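Local coordinates for polyphenol oxidase, chloroplastic (Malus domestica, PDB 6ELV), which catalyses, as the full-length enzyme, the oxidation of mono- and o-diphenols to o-diquinones, and is represented here by its separately expressed C-terminal domain, at residues N69-L74 with E118-V123; K80-G85 with T109-E114; T27-P32 with V123-V128; T15-S20 with V134-I139; A61-V66 with S86-P91. One frame throughout, in Å; residues are numbered along the deposited sequence.

Contact 1: N69-L74 with E118-V123; sequences NDVDDL and EDDDSV. With CA (calcium ion), chain B.
Asp70, Asp72 and Asp120 meet across this contact through one calcium ion rather than through bonds between the protein segments themselves. Asp120 can be followed outward. Its CB is directed at 69-74, and with CG anti to the carbonyl carbon (chi1 -66°) the carboxylate carbon comes within 2.9 Å of the metal. Both oxygens then bind it: Asp120 OD1 lies 2.6 Å from the calcium and Asp120 OD2 2.4 Å from it. OD1 also faces the tip of Asp72, whose OD2 gives a single metal bond of 2.4 Å, and OD2 faces the carboxylate of Asp70, which chelates with both oxygens. The Asp70 and Asp120 side chains cross at about a right angle, their carboxylate planes 81° apart. Two waters complete a shell of seven oxygens, and Asp119 accepts a hydrogen bond from each, one per carboxylate oxygen, as a second-shell residue.

Asp70 OD1 accepts from Asp72 N (2.8 Å) through its anti lone pair, an Asx turn inside the type I turn Asp70-Asp73, so one calcium-binding oxygen also helps to hold the bend. A third water takes the N-H of Val71 and donates to Asp120 OD2 and Ser122 O. Across the contact Val71 CG2 rests 3.5 Å from Ser122 OG, and CG1 lies against Ser122 O.

Three carboxylates this close, with Asp119 behind the waters, would probably repel one another if the site were empty; the divalent ion probably offsets much of that charge, and its bonds to Asp70 and Asp72 on one side and Asp120 on the other tie the two loops together.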
# COMPACT_ATOMS: atom_id res chain seq x y z
N ASN A 69 -7.70 5.47 2.20
CA ASN A 69 -8.85 6.19 2.72
C ASN A 69 -8.67 6.47 4.20
O ASN A 69 -7.86 5.84 4.88
CB ASN A 69 -10.21 5.50 2.43
CG ASN A 69 -10.43 4.20 3.20
OD1 ASN A 69 -10.15 3.12 2.68
ND2 ASN A 69 -11.00 4.29 4.39
N ASP A 70 -9.48 7.40 4.68
CA ASP A 70 -9.50 7.80 6.08
C ASP A 70 -9.97 6.63 6.94
O ASP A 70 -11.01 6.02 6.66
CB ASP A 70 -10.43 9.01 6.20
CG ASP A 70 -10.43 9.65 7.57
OD1 ASP A 70 -10.66 8.93 8.57
OD2 ASP A 70 -10.27 10.89 7.65
N VAL A 71 -9.19 6.31 7.98
CA VAL A 71 -9.46 5.18 8.85
C VAL A 71 -10.82 5.25 9.52
O VAL A 71 -11.37 4.23 9.93
CB VAL A 71 -8.31 5.04 9.87
CG1 VAL A 71 -8.33 6.20 10.87
CG2 VAL A 71 -8.35 3.69 10.56
N ASP A 72 -11.39 6.44 9.65
CA ASP A 72 -12.67 6.61 10.33
C ASP A 72 -13.86 6.47 9.39
O ASP A 72 -15.01 6.54 9.85
CB ASP A 72 -12.69 7.99 10.98
CG ASP A 72 -11.51 8.20 11.91
OD1 ASP A 72 -11.37 7.38 12.85
OD2 ASP A 72 -10.73 9.16 11.71
N ASP A 73 -13.64 6.29 8.10
CA ASP A 73 -14.75 6.07 7.18
C ASP A 73 -15.43 4.74 7.50
O ASP A 73 -14.78 3.77 7.88
CB ASP A 73 -14.25 5.93 5.74
CG ASP A 73 -13.63 7.18 5.18
OD1 ASP A 73 -13.72 8.27 5.78
OD2 ASP A 73 -13.06 7.05 4.07
N LEU A 74 -16.74 4.69 7.29
CA LEU A 74 -17.47 3.42 7.44
C LEU A 74 -17.14 2.42 6.34
O LEU A 74 -17.35 2.72 5.16
CB LEU A 74 -18.97 3.69 7.45
CG LEU A 74 -19.44 4.43 8.70
CD1 LEU A 74 -20.97 4.53 8.73
CD2 LEU A 74 -18.91 3.73 9.96
N GLU A 118 -5.06 14.28 7.66
CA GLU A 118 -3.76 14.69 8.18
C GLU A 118 -3.69 14.62 9.69
O GLU A 118 -2.59 14.56 10.25
CB GLU A 118 -3.44 16.13 7.78
CG GLU A 118 -3.09 16.34 6.32
CD GLU A 118 -2.91 17.81 5.99
OE1 GLU A 118 -3.93 18.52 5.91
OE2 GLU A 118 -1.75 18.26 5.80
N ASP A 119 -4.84 14.65 10.36
CA ASP A 119 -4.96 14.61 11.81
C ASP A 119 -5.04 13.20 12.36
O ASP A 119 -5.14 13.04 13.58
CB ASP A 119 -6.26 15.33 12.20
CG ASP A 119 -7.50 14.66 11.61
OD1 ASP A 119 -7.64 14.66 10.37
OD2 ASP A 119 -8.33 14.13 12.39
N ASP A 120 -5.06 12.18 11.51
CA ASP A 120 -5.26 10.81 11.95
C ASP A 120 -3.91 10.13 12.21
O ASP A 120 -2.88 10.51 11.65
CB ASP A 120 -6.02 10.00 10.89
CG ASP A 120 -7.46 10.48 10.67
OD1 ASP A 120 -8.05 11.14 11.55
OD2 ASP A 120 -8.01 10.15 9.61
N ASP A 121 -3.93 9.09 13.05
CA ASP A 121 -2.73 8.34 13.39
C ASP A 121 -2.50 7.13 12.49
O ASP A 121 -1.42 6.53 12.54
CB ASP A 121 -2.77 7.87 14.84
CG ASP A 121 -2.48 8.99 15.82
OD1 ASP A 121 -1.63 9.85 15.52
OD2 ASP A 121 -3.12 9.02 16.89
N SER A 122 -3.49 6.75 11.69
CA SER A 122 -3.39 5.61 10.79
C SER A 122 -4.28 5.90 9.60
O SER A 122 -5.10 6.82 9.64
CB SER A 122 -3.85 4.33 11.47
OG SER A 122 -5.19 4.45 11.91
N VAL A 123 -4.12 5.10 8.55
CA VAL A 123 -4.94 5.17 7.34
C VAL A 123 -5.30 3.75 6.93
O VAL A 123 -4.71 2.78 7.40
CB VAL A 123 -4.23 5.91 6.19
CG1 VAL A 123 -3.90 7.34 6.59
CG2 VAL A 123 -2.97 5.15 5.75
CA CA B . -10.26 10.89 10.12
O HOH W 1 -7.01 8.10 8.17
O HOH W 2 -10.96 12.30 12.02
O HOH W 3 -9.80 13.17 9.46

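Contact 2: K80-G85 with T109-E114; sequences KTEFAG and TDLLEE
Leu111 of helix 109-115 and Glu82 of strand 82-89 have the most surface buried here. With CG anti to the backbone N (chi1 -172°), Leu111 extends toward the strand and touches it mainly through one methyl. That methyl, CD1, lies 3.7 Å from Ala84 CB and 3.8 Å from the carbonyl oxygen of Phe83, and it also meets the carbonyl of Glu82. The branch point of the leucine, CG, stands 4.0 Å from Glu82 CG. The two side chains slide past each other in opposite directions, and a bend at chi2 (68°) carries CD of the glutamate out of the line of its first carbons.

The short helical and strand segments run almost exactly antiparallel, at 178°, with axes 9.8 Å apart, so the helix lies along the edge strand of the mixed sheet and Leu111 spans the interval, reaching Val68 of the next strand as well. A classic beta bulge interrupts the edge strand at this point: Ala84 and Gly85 both face Val66, and at the backbone angles of Gly85 a side chain would be jammed against the carbonyl O of Ala84. The CB of Phe83 is directed away from the helix, and Gly85 N sits 3.5 Å above the Phe83 ring, over its centre.

Toward solvent, Glu82 OE2 and Glu114 OE1 approach to 4.4 Å. These like charges probably repel mildly.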
# COMPACT_ATOMS: atom_id res chain seq x y z
N LYS A 80 -14.80 5.89 -0.26
CA LYS A 80 -14.12 7.19 -0.23
C LYS A 80 -12.62 7.04 -0.47
O LYS A 80 -11.82 7.85 0.01
CB LYS A 80 -14.41 7.93 1.08
CG LYS A 80 -15.89 8.21 1.34
CD LYS A 80 -16.10 8.75 2.75
CE LYS A 80 -17.56 9.03 3.03
NZ LYS A 80 -18.38 7.83 2.70
N THR A 81 -12.24 6.00 -1.21
CA THR A 81 -10.83 5.68 -1.44
C THR A 81 -10.25 6.51 -2.56
O THR A 81 -10.91 6.84 -3.55
CB THR A 81 -10.62 4.19 -1.75
OG1 THR A 81 -11.20 3.87 -3.01
CG2 THR A 81 -11.20 3.30 -0.67
N GLU A 82 -8.96 6.82 -2.41
CA GLU A 82 -8.23 7.71 -3.29
C GLU A 82 -7.03 6.97 -3.85
O GLU A 82 -6.23 6.42 -3.09
CB GLU A 82 -7.71 8.90 -2.48
CG GLU A 82 -7.06 9.95 -3.32
CD GLU A 82 -8.05 10.67 -4.21
OE1 GLU A 82 -9.25 10.74 -3.86
OE2 GLU A 82 -7.62 11.14 -5.29
N PHE A 83 -6.89 7.00 -5.18
CA PHE A 83 -5.80 6.30 -5.85
C PHE A 83 -4.45 6.88 -5.44
O PHE A 83 -4.22 8.09 -5.50
CB PHE A 83 -5.99 6.44 -7.36
CG PHE A 83 -4.87 5.84 -8.16
CD1 PHE A 83 -4.72 4.46 -8.26
CD2 PHE A 83 -3.95 6.64 -8.81
CE1 PHE A 83 -3.68 3.90 -9.00
CE2 PHE A 83 -2.91 6.07 -9.56
CZ PHE A 83 -2.79 4.70 -9.64
N ALA A 84 -3.53 5.98 -5.07
CA ALA A 84 -2.18 6.36 -4.67
C ALA A 84 -1.09 5.93 -5.65
O ALA A 84 -0.03 6.57 -5.70
CB ALA A 84 -1.84 5.78 -3.29
N GLY A 85 -1.31 4.87 -6.42
CA GLY A 85 -0.30 4.37 -7.34
C GLY A 85 -0.56 2.92 -7.67
O GLY A 85 -1.52 2.32 -7.21
N THR A 109 1.95 12.50 1.16
CA THR A 109 1.73 13.78 1.83
C THR A 109 0.56 14.55 1.23
O THR A 109 -0.36 14.98 1.95
CB THR A 109 3.03 14.59 1.86
OG1 THR A 109 3.96 13.90 2.70
CG2 THR A 109 2.78 15.99 2.41
N ASP A 110 0.56 14.73 -0.09
CA ASP A 110 -0.56 15.45 -0.72
C ASP A 110 -1.86 14.67 -0.59
O ASP A 110 -2.93 15.25 -0.36
CB ASP A 110 -0.26 15.72 -2.19
CG ASP A 110 0.90 16.67 -2.40
OD1 ASP A 110 1.03 17.65 -1.63
OD2 ASP A 110 1.69 16.43 -3.34
N LEU A 111 -1.79 13.35 -0.77
CA LEU A 111 -2.99 12.53 -0.68
C LEU A 111 -3.68 12.71 0.68
O LEU A 111 -4.91 12.85 0.74
CB LEU A 111 -2.63 11.07 -0.93
CG LEU A 111 -3.79 10.07 -1.06
CD1 LEU A 111 -3.38 8.84 -1.83
CD2 LEU A 111 -4.33 9.64 0.30
N LEU A 112 -2.90 12.70 1.77
CA LEU A 112 -3.52 12.82 3.08
C LEU A 112 -4.20 14.17 3.25
O LEU A 112 -5.25 14.27 3.90
CB LEU A 112 -2.48 12.60 4.18
CG LEU A 112 -1.88 11.20 4.22
CD1 LEU A 112 -0.87 11.08 5.35
CD2 LEU A 112 -2.95 10.10 4.30
N GLU A 113 -3.63 15.22 2.67
CA GLU A 113 -4.28 16.53 2.70
C GLU A 113 -5.58 16.51 1.91
O GLU A 113 -6.60 17.07 2.34
CB GLU A 113 -3.33 17.59 2.15
CG GLU A 113 -3.86 19.00 2.23
CD GLU A 113 -2.88 20.02 1.66
OE1 GLU A 113 -1.70 19.67 1.45
OE2 GLU A 113 -3.29 21.18 1.44
N GLU A 114 -5.57 15.86 0.74
CA GLU A 114 -6.74 15.83 -0.13
C GLU A 114 -7.89 15.04 0.49
O GLU A 114 -9.05 15.43 0.38
CB GLU A 114 -6.35 15.26 -1.49
CG GLU A 114 -5.45 16.20 -2.25
CD GLU A 114 -4.69 15.51 -3.36
OE1 GLU A 114 -5.12 14.43 -3.79
OE2 GLU A 114 -3.64 16.06 -3.78

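Contact 3: T27-P32 with V123-V128; sequences TVVKRP and VVVTLV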
# COMPACT_ATOMS: atom_id res chain seq x y z
N THR A 27 -6.26 -2.83 4.73
CA THR A 27 -5.54 -3.00 5.97
C THR A 27 -5.28 -1.64 6.60
O THR A 27 -5.07 -0.65 5.89
CB THR A 27 -4.25 -3.79 5.71
OG1 THR A 27 -3.66 -4.22 6.93
CG2 THR A 27 -3.24 -3.02 4.86
N VAL A 28 -5.31 -1.59 7.93
CA VAL A 28 -5.03 -0.37 8.67
C VAL A 28 -3.52 -0.27 8.88
O VAL A 28 -2.91 -1.18 9.44
CB VAL A 28 -5.76 -0.36 10.02
CG1 VAL A 28 -5.34 0.88 10.82
CG2 VAL A 28 -7.26 -0.38 9.83
N VAL A 29 -2.94 0.85 8.44
CA VAL A 29 -1.50 1.07 8.47
C VAL A 29 -1.22 2.30 9.33
O VAL A 29 -1.77 3.37 9.08
CB VAL A 29 -0.92 1.22 7.05
CG1 VAL A 29 0.59 1.36 7.11
CG2 VAL A 29 -1.31 0.03 6.20
N LYS A 30 -0.36 2.14 10.33
CA LYS A 30 -0.01 3.26 11.19
C LYS A 30 0.90 4.24 10.46
O LYS A 30 1.77 3.84 9.67
CB LYS A 30 0.70 2.74 12.43
CG LYS A 30 -0.18 1.90 13.32
CD LYS A 30 0.60 1.40 14.52
CE LYS A 30 -0.27 0.51 15.39
NZ LYS A 30 0.53 -0.21 16.41
N ARG A 31 0.68 5.52 10.72
CA ARG A 31 1.59 6.55 10.27
C ARG A 31 2.85 6.51 11.12
O ARG A 31 2.90 5.81 12.14
CB ARG A 31 0.89 7.90 10.30
CG ARG A 31 -0.21 7.98 9.26
CD ARG A 31 -0.92 9.30 9.33
NE ARG A 31 -0.08 10.37 8.82
CZ ARG A 31 -0.33 11.66 9.00
NH1 ARG A 31 -1.37 12.04 9.75
NH2 ARG A 31 0.47 12.56 8.46
N PRO A 32 3.92 7.20 10.71
CA PRO A 32 5.17 7.13 11.46
C PRO A 32 5.00 7.64 12.89
O PRO A 32 4.19 8.52 13.17
CB PRO A 32 6.12 8.04 10.66
CG PRO A 32 5.55 8.02 9.27
CD PRO A 32 4.07 8.02 9.49
N VAL A 123 -4.12 5.10 8.55
CA VAL A 123 -4.94 5.17 7.34
C VAL A 123 -5.30 3.75 6.93
O VAL A 123 -4.71 2.78 7.40
CB VAL A 123 -4.23 5.91 6.19
CG1 VAL A 123 -3.90 7.34 6.59
CG2 VAL A 123 -2.97 5.15 5.75
N VAL A 124 -6.26 3.64 6.02
CA VAL A 124 -6.58 2.35 5.41
C VAL A 124 -5.99 2.29 4.02
O VAL A 124 -6.25 3.17 3.18
CB VAL A 124 -8.10 2.11 5.37
CG1 VAL A 124 -8.41 0.83 4.60
CG2 VAL A 124 -8.66 2.04 6.79
N VAL A 125 -5.21 1.25 3.76
CA VAL A 125 -4.62 1.00 2.45
C VAL A 125 -5.36 -0.17 1.83
O VAL A 125 -5.50 -1.23 2.46
CB VAL A 125 -3.11 0.70 2.57
CG1 VAL A 125 -2.52 0.36 1.21
CG2 VAL A 125 -2.39 1.91 3.17
N THR A 126 -5.79 0.01 0.58
CA THR A 126 -6.48 -1.01 -0.18
C THR A 126 -5.59 -1.42 -1.35
O THR A 126 -5.09 -0.57 -2.08
CB THR A 126 -7.82 -0.46 -0.70
OG1 THR A 126 -8.65 -0.10 0.41
CG2 THR A 126 -8.58 -1.49 -1.52
N LEU A 127 -5.42 -2.73 -1.52
CA LEU A 127 -4.68 -3.30 -2.64
C LEU A 127 -5.67 -4.01 -3.54
O LEU A 127 -6.43 -4.88 -3.08
CB LEU A 127 -3.61 -4.28 -2.14
CG LEU A 127 -2.62 -3.73 -1.11
CD1 LEU A 127 -1.60 -4.80 -0.79
CD2 LEU A 127 -1.94 -2.49 -1.61
N VAL A 128 -5.66 -3.66 -4.82
CA VAL A 128 -6.64 -4.14 -5.80
C VAL A 128 -5.90 -4.90 -6.88
O VAL A 128 -5.30 -4.30 -7.78
CB VAL A 128 -7.41 -2.96 -6.41
CG1 VAL A 128 -8.51 -3.49 -7.32
CG2 VAL A 128 -7.98 -2.02 -5.33
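The flat groups here are peptides, which join the segments in two antiparallel hydrogen-bonded pairs, Thr27 with Val125 and Val29 with Val123. Val29 N gives Val123 O an almost straight bond of 2.8 Å (175° at the hydrogen), whereas Thr27 N reaches Val125 O at 143°. Two of the carbonyl oxygens serve twice: Thr27 O takes the N-H of Val125 and a weaker approach from Val124 CA, 3.4 Å away, and Val123 O likewise receives Val29 N and Val28 CA.

On one face of this sheet lie Val28 and Val124, a non-hydrogen-bonded pair whose CG2 methyls are 4.1 Å apart. On the other lie Thr27, Val29, Val123 and Val125. There the closest side-chain meeting is diagonal, between Val29 CG2 and Val125 CG2 (3.7 Å), although each valine is paired in register with another residue. The 130° between the short strand axes marks a strong twist, which accompanies this slant. Thr27 places CG2 between the backbone N and carbonyl carbon, 3.8 Å from Val125 O, and sends OG1 to the carbonyl of Val12. Arg31 brushes Val123 with its CD, while its guanidinium holds Glu47 in a salt bridge and the carbonyls of Glu118 and Asp120 at the calcium loop.

Strand 122-131 is flanked by 25-30 on one edge and 62-70 on the other, bonded through Val124 to Asn69. Ile139 and Ile141 of the second sheet pack on the face bearing Val29, and Leu112 of helix 109-115 adjoins Val123.

Contact 4: T15-S20 with V134-I139; sequences TEFPIS and VKIGGI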
# COMPACT_ATOMS: atom_id res chain seq x y z
N THR A 15 -0.50 -8.16 10.78
CA THR A 15 0.18 -9.43 11.00
C THR A 15 -0.32 -10.54 10.08
O THR A 15 0.16 -11.67 10.19
CB THR A 15 -0.00 -9.86 12.46
OG1 THR A 15 -1.41 -9.90 12.75
CG2 THR A 15 0.68 -8.87 13.39
N GLU A 16 -1.29 -10.26 9.21
CA GLU A 16 -1.68 -11.27 8.24
C GLU A 16 -0.76 -11.30 7.02
O GLU A 16 -0.87 -12.24 6.24
CB GLU A 16 -3.14 -11.12 7.81
CG GLU A 16 -4.16 -11.62 8.83
CD GLU A 16 -5.59 -11.43 8.35
OE1 GLU A 16 -6.30 -10.58 8.93
OE2 GLU A 16 -6.00 -12.13 7.39
N PHE A 17 0.14 -10.33 6.86
CA PHE A 17 1.14 -10.35 5.79
C PHE A 17 2.32 -11.20 6.25
O PHE A 17 2.62 -11.21 7.44
CB PHE A 17 1.62 -8.92 5.48
CG PHE A 17 0.57 -8.05 4.87
CD1 PHE A 17 -0.33 -7.36 5.67
CD2 PHE A 17 0.46 -7.91 3.50
CE1 PHE A 17 -1.31 -6.57 5.12
CE2 PHE A 17 -0.53 -7.12 2.95
CZ PHE A 17 -1.41 -6.45 3.76
N PRO A 18 3.01 -11.90 5.32
CA PRO A 18 2.77 -11.94 3.88
C PRO A 18 1.46 -12.59 3.49
O PRO A 18 0.98 -13.51 4.16
CB PRO A 18 3.94 -12.79 3.35
CG PRO A 18 4.99 -12.67 4.38
CD PRO A 18 4.25 -12.61 5.68
N ILE A 19 0.89 -12.12 2.38
CA ILE A 19 -0.37 -12.62 1.86
C ILE A 19 -0.27 -12.77 0.35
O ILE A 19 0.49 -12.05 -0.31
CB ILE A 19 -1.57 -11.68 2.12
CG1 ILE A 19 -1.36 -10.32 1.47
CG2 ILE A 19 -1.87 -11.53 3.57
CD1 ILE A 19 -2.57 -9.80 0.83
N SER A 20 -1.05 -13.69 -0.19
CA SER A 20 -1.28 -13.77 -1.63
C SER A 20 -2.42 -12.83 -1.98
O SER A 20 -3.50 -12.89 -1.38
CB SER A 20 -1.67 -15.20 -2.01
OG SER A 20 -2.30 -15.22 -3.27
N VAL A 134 0.53 -12.67 -7.11
CA VAL A 134 1.56 -11.90 -6.45
C VAL A 134 1.42 -12.05 -4.94
O VAL A 134 0.30 -12.11 -4.41
CB VAL A 134 1.54 -10.43 -6.92
CG1 VAL A 134 0.26 -9.73 -6.52
CG2 VAL A 134 2.75 -9.66 -6.40
N LYS A 135 2.55 -12.13 -4.26
CA LYS A 135 2.65 -12.09 -2.81
C LYS A 135 3.04 -10.68 -2.38
O LYS A 135 3.88 -10.04 -3.01
CB LYS A 135 3.70 -13.08 -2.31
CG LYS A 135 4.11 -12.88 -0.84
CD LYS A 135 5.32 -13.72 -0.46
CE LYS A 135 6.17 -13.04 0.59
NZ LYS A 135 7.13 -12.04 0.03
N ILE A 136 2.42 -10.21 -1.31
CA ILE A 136 2.75 -8.94 -0.68
C ILE A 136 3.35 -9.26 0.68
O ILE A 136 2.70 -9.89 1.52
CB ILE A 136 1.49 -8.06 -0.51
CG1 ILE A 136 0.71 -7.92 -1.83
CG2 ILE A 136 1.88 -6.71 0.09
CD1 ILE A 136 1.47 -7.19 -2.91
N GLY A 137 4.59 -8.82 0.90
CA GLY A 137 5.32 -9.15 2.12
C GLY A 137 4.91 -8.36 3.34
O GLY A 137 4.88 -8.91 4.44
N GLY A 138 4.63 -7.07 3.17
CA GLY A 138 4.25 -6.21 4.28
C GLY A 138 3.97 -4.81 3.78
O GLY A 138 4.23 -4.48 2.62
N ILE A 139 3.41 -3.99 4.67
CA ILE A 139 3.07 -2.61 4.34
C ILE A 139 3.40 -1.73 5.54
O ILE A 139 3.03 -2.05 6.67
CB ILE A 139 1.59 -2.44 3.95
CG1 ILE A 139 1.13 -3.40 2.84
CG2 ILE A 139 1.32 -1.03 3.48
CD1 ILE A 139 -0.32 -3.19 2.41
O HOH W 4 -1.99 -14.15 -5.73
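Phe17 is held between isoleucines. Its CG, anti to the carbonyl carbon (chi1 -67°), starts the ring on its course to Ile136 and Ile139. The ring has Ile139 CG1 over one face and Ile19 CG2 toward the rim of the opposite face, while Ile136 O lies at the edge, in the ring plane, 3.6 Å from Phe17 CD2. The closest apolar touches are Phe17 CZ to Ile139 CD1 (3.7 Å) and Phe17 CE2 to Ile136 CG2 (3.8 Å). An alanine here would probably leave those isoleucine groups facing a gap and loosen the seat of the N-terminal loop.

Backbone bonds back this shell. Strand 19-20, outermost in the four-stranded antiparallel sheet, pairs with 135-142 through bonds from Ile19 N to Ile136 O (3.0 Å) and Ile136 N to Ile19 O (2.8 Å). A cis peptide precedes Pro18, whose CB rests 3.6 Å from Lys135 CE; the lysine ammonium goes on to Gly53 O. Gly137 and Gly138 form a classic beta bulge opposite Glu52, and the phenylalanine leans on Ile25 and Thr27 of the other sheet.

Ile136 O takes the N-H of Ile19 and a CA-H...O contact from Pro18 beside the Phe17 edge, so this carbonyl is probably well satisfied.

Contact 5: A61-V66 with S86-P91; sequences AVKFDV and SFVSVP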
# COMPACT_ATOMS: atom_id res chain seq x y z
N ALA A 61 2.67 -11.49 -16.08
CA ALA A 61 2.38 -10.06 -15.97
C ALA A 61 1.65 -9.80 -14.67
O ALA A 61 0.72 -10.53 -14.30
CB ALA A 61 1.49 -9.62 -17.13
N VAL A 62 2.07 -8.76 -13.95
CA VAL A 62 1.46 -8.43 -12.66
C VAL A 62 1.05 -6.97 -12.66
O VAL A 62 1.81 -6.10 -13.10
CB VAL A 62 2.42 -8.73 -11.49
CG1 VAL A 62 1.85 -8.17 -10.18
CG2 VAL A 62 2.65 -10.22 -11.38
N LYS A 63 -0.16 -6.72 -12.17
CA LYS A 63 -0.58 -5.36 -11.88
C LYS A 63 -1.50 -5.38 -10.68
O LYS A 63 -2.43 -6.19 -10.61
CB LYS A 63 -1.34 -4.75 -13.06
CG LYS A 63 -1.80 -3.33 -12.79
CD LYS A 63 -2.22 -2.67 -14.09
CE LYS A 63 -2.16 -1.16 -14.00
NZ LYS A 63 -3.35 -0.64 -13.32
N PHE A 64 -1.25 -4.46 -9.75
CA PHE A 64 -2.20 -4.17 -8.69
C PHE A 64 -2.18 -2.67 -8.43
O PHE A 64 -1.15 -2.01 -8.59
CB PHE A 64 -1.98 -5.00 -7.41
CG PHE A 64 -0.69 -4.73 -6.66
CD1 PHE A 64 -0.60 -3.68 -5.74
CD2 PHE A 64 0.40 -5.57 -6.82
CE1 PHE A 64 0.56 -3.47 -5.03
CE2 PHE A 64 1.57 -5.36 -6.11
CZ PHE A 64 1.65 -4.31 -5.21
N ASP A 65 -3.34 -2.16 -8.03
CA ASP A 65 -3.52 -0.75 -7.76
C ASP A 65 -3.66 -0.53 -6.26
O ASP A 65 -4.12 -1.41 -5.52
CB ASP A 65 -4.74 -0.20 -8.51
CG ASP A 65 -4.61 -0.36 -10.03
OD1 ASP A 65 -3.48 -0.41 -10.56
OD2 ASP A 65 -5.66 -0.41 -10.68
N VAL A 66 -3.24 0.65 -5.81
CA VAL A 66 -3.19 0.98 -4.39
C VAL A 66 -4.03 2.22 -4.15
O VAL A 66 -3.86 3.23 -4.84
CB VAL A 66 -1.74 1.24 -3.93
CG1 VAL A 66 -1.69 1.49 -2.43
CG2 VAL A 66 -0.84 0.07 -4.33
N SER A 86 0.33 2.37 -8.49
CA SER A 86 0.18 1.01 -8.99
C SER A 86 1.53 0.34 -9.07
O SER A 86 2.55 1.00 -9.29
CB SER A 86 -0.39 0.95 -10.41
OG SER A 86 -1.64 1.58 -10.49
N PHE A 87 1.53 -0.98 -8.90
CA PHE A 87 2.68 -1.80 -9.21
C PHE A 87 2.40 -2.56 -10.50
O PHE A 87 1.35 -3.19 -10.63
CB PHE A 87 2.95 -2.84 -8.12
CG PHE A 87 4.09 -3.72 -8.46
CD1 PHE A 87 5.38 -3.26 -8.32
CD2 PHE A 87 3.88 -4.97 -9.03
CE1 PHE A 87 6.45 -4.04 -8.68
CE2 PHE A 87 4.94 -5.75 -9.41
CZ PHE A 87 6.23 -5.28 -9.24
N VAL A 88 3.35 -2.52 -11.44
CA VAL A 88 3.23 -3.21 -12.72
C VAL A 88 4.55 -3.92 -13.01
O VAL A 88 5.62 -3.33 -12.87
CB VAL A 88 2.93 -2.23 -13.87
CG1 VAL A 88 2.95 -2.94 -15.21
CG2 VAL A 88 1.61 -1.54 -13.65
N SER A 89 4.45 -5.16 -13.47
CA SER A 89 5.58 -5.87 -14.06
C SER A 89 5.17 -6.44 -15.41
O SER A 89 4.10 -7.05 -15.53
CB SER A 89 6.06 -6.99 -13.15
OG SER A 89 7.19 -7.63 -13.71
N VAL A 90 6.01 -6.25 -16.42
CA VAL A 90 5.79 -6.84 -17.74
C VAL A 90 6.51 -8.18 -17.77
O VAL A 90 7.61 -8.32 -17.21
CB VAL A 90 6.19 -5.88 -18.89
CG1 VAL A 90 7.65 -5.69 -18.93
CG2 VAL A 90 5.70 -6.35 -20.26
N PRO A 91 5.91 -9.20 -18.38
CA PRO A 91 6.50 -10.54 -18.33
C PRO A 91 7.83 -10.58 -19.06
O PRO A 91 8.01 -9.97 -20.12
CB PRO A 91 5.46 -11.43 -19.01
CG PRO A 91 4.50 -10.50 -19.68
CD PRO A 91 4.58 -9.19 -19.02
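Strands 62-70 and 82-89 run antiparallel here, 176° between the short axes, with Val62-Ser89 and Phe64-Phe87 as hydrogen-bonded pairs and Lys63-Val88 and Asp65-Ser86 as non-hydrogen-bonded ones. On the aromatic face, Phe64 CG takes the position between its backbone N and carbonyl carbon (chi1 66°), and the ring comes over Phe87. The partner there is not the other ring but Phe87 CB, in a CH-pi contact 3.7 Å from the Phe64 centroid. The two rings, near parallel, are slid so far apart (5.5 Å between centroids) that they barely overlap. Val62 CG1 fits at the edge of the Phe87 ring, 4.0 Å from CD2.

The opposite face carries Lys63, Asp65, Ser86 and Val88. Asp65 OD1 accepts from Lys63 NZ at 2.8 Å, a salt bridge on its syn lone pair. In the Ser86 conformer described, one of two deposited, OG also donates to Asp65 OD1 (2.7 Å) from above the carboxylate plane. An alanine in place of Asp65 would probably leave the Lys63 ammonium without its counter-charge in this contact and, in that conformer, the Ser86 hydroxyl without its acceptor. The lysine chain lies against Val88, its CE 3.8 Å from CG2, and Ala61 CB meets Pro91 CD just beyond the strand ends.

The pairs belong to the beta hairpin at the margin of the mixed sheet, its Val62, Phe64, Phe87 and Ser89 turned to the second sheet, as in two sheets packed face to face.

From the N terminus, the chain first enters contact 4, whose partner lies near the C-terminal end, so it closes the widest loop and encloses the other four. Contact 3 nests within it, joining strands 25-30 and 122-131, and encloses contacts 1, 2 and 5. Contact 5 starts on strand 62-70 and ends on 82-89. It crosses contact 1, which begins farther along 62-70 and returns at 118-123, and also contact 2, which lies wholly inside contact 1. Contacts 3 and 5 knit the mixed sheet, contact 1 ties the loops at the ends of 62-70 and 122-131 through calcium, contact 2 lays the helix along the sheet, and contact 4 closes the edge of the second sheet.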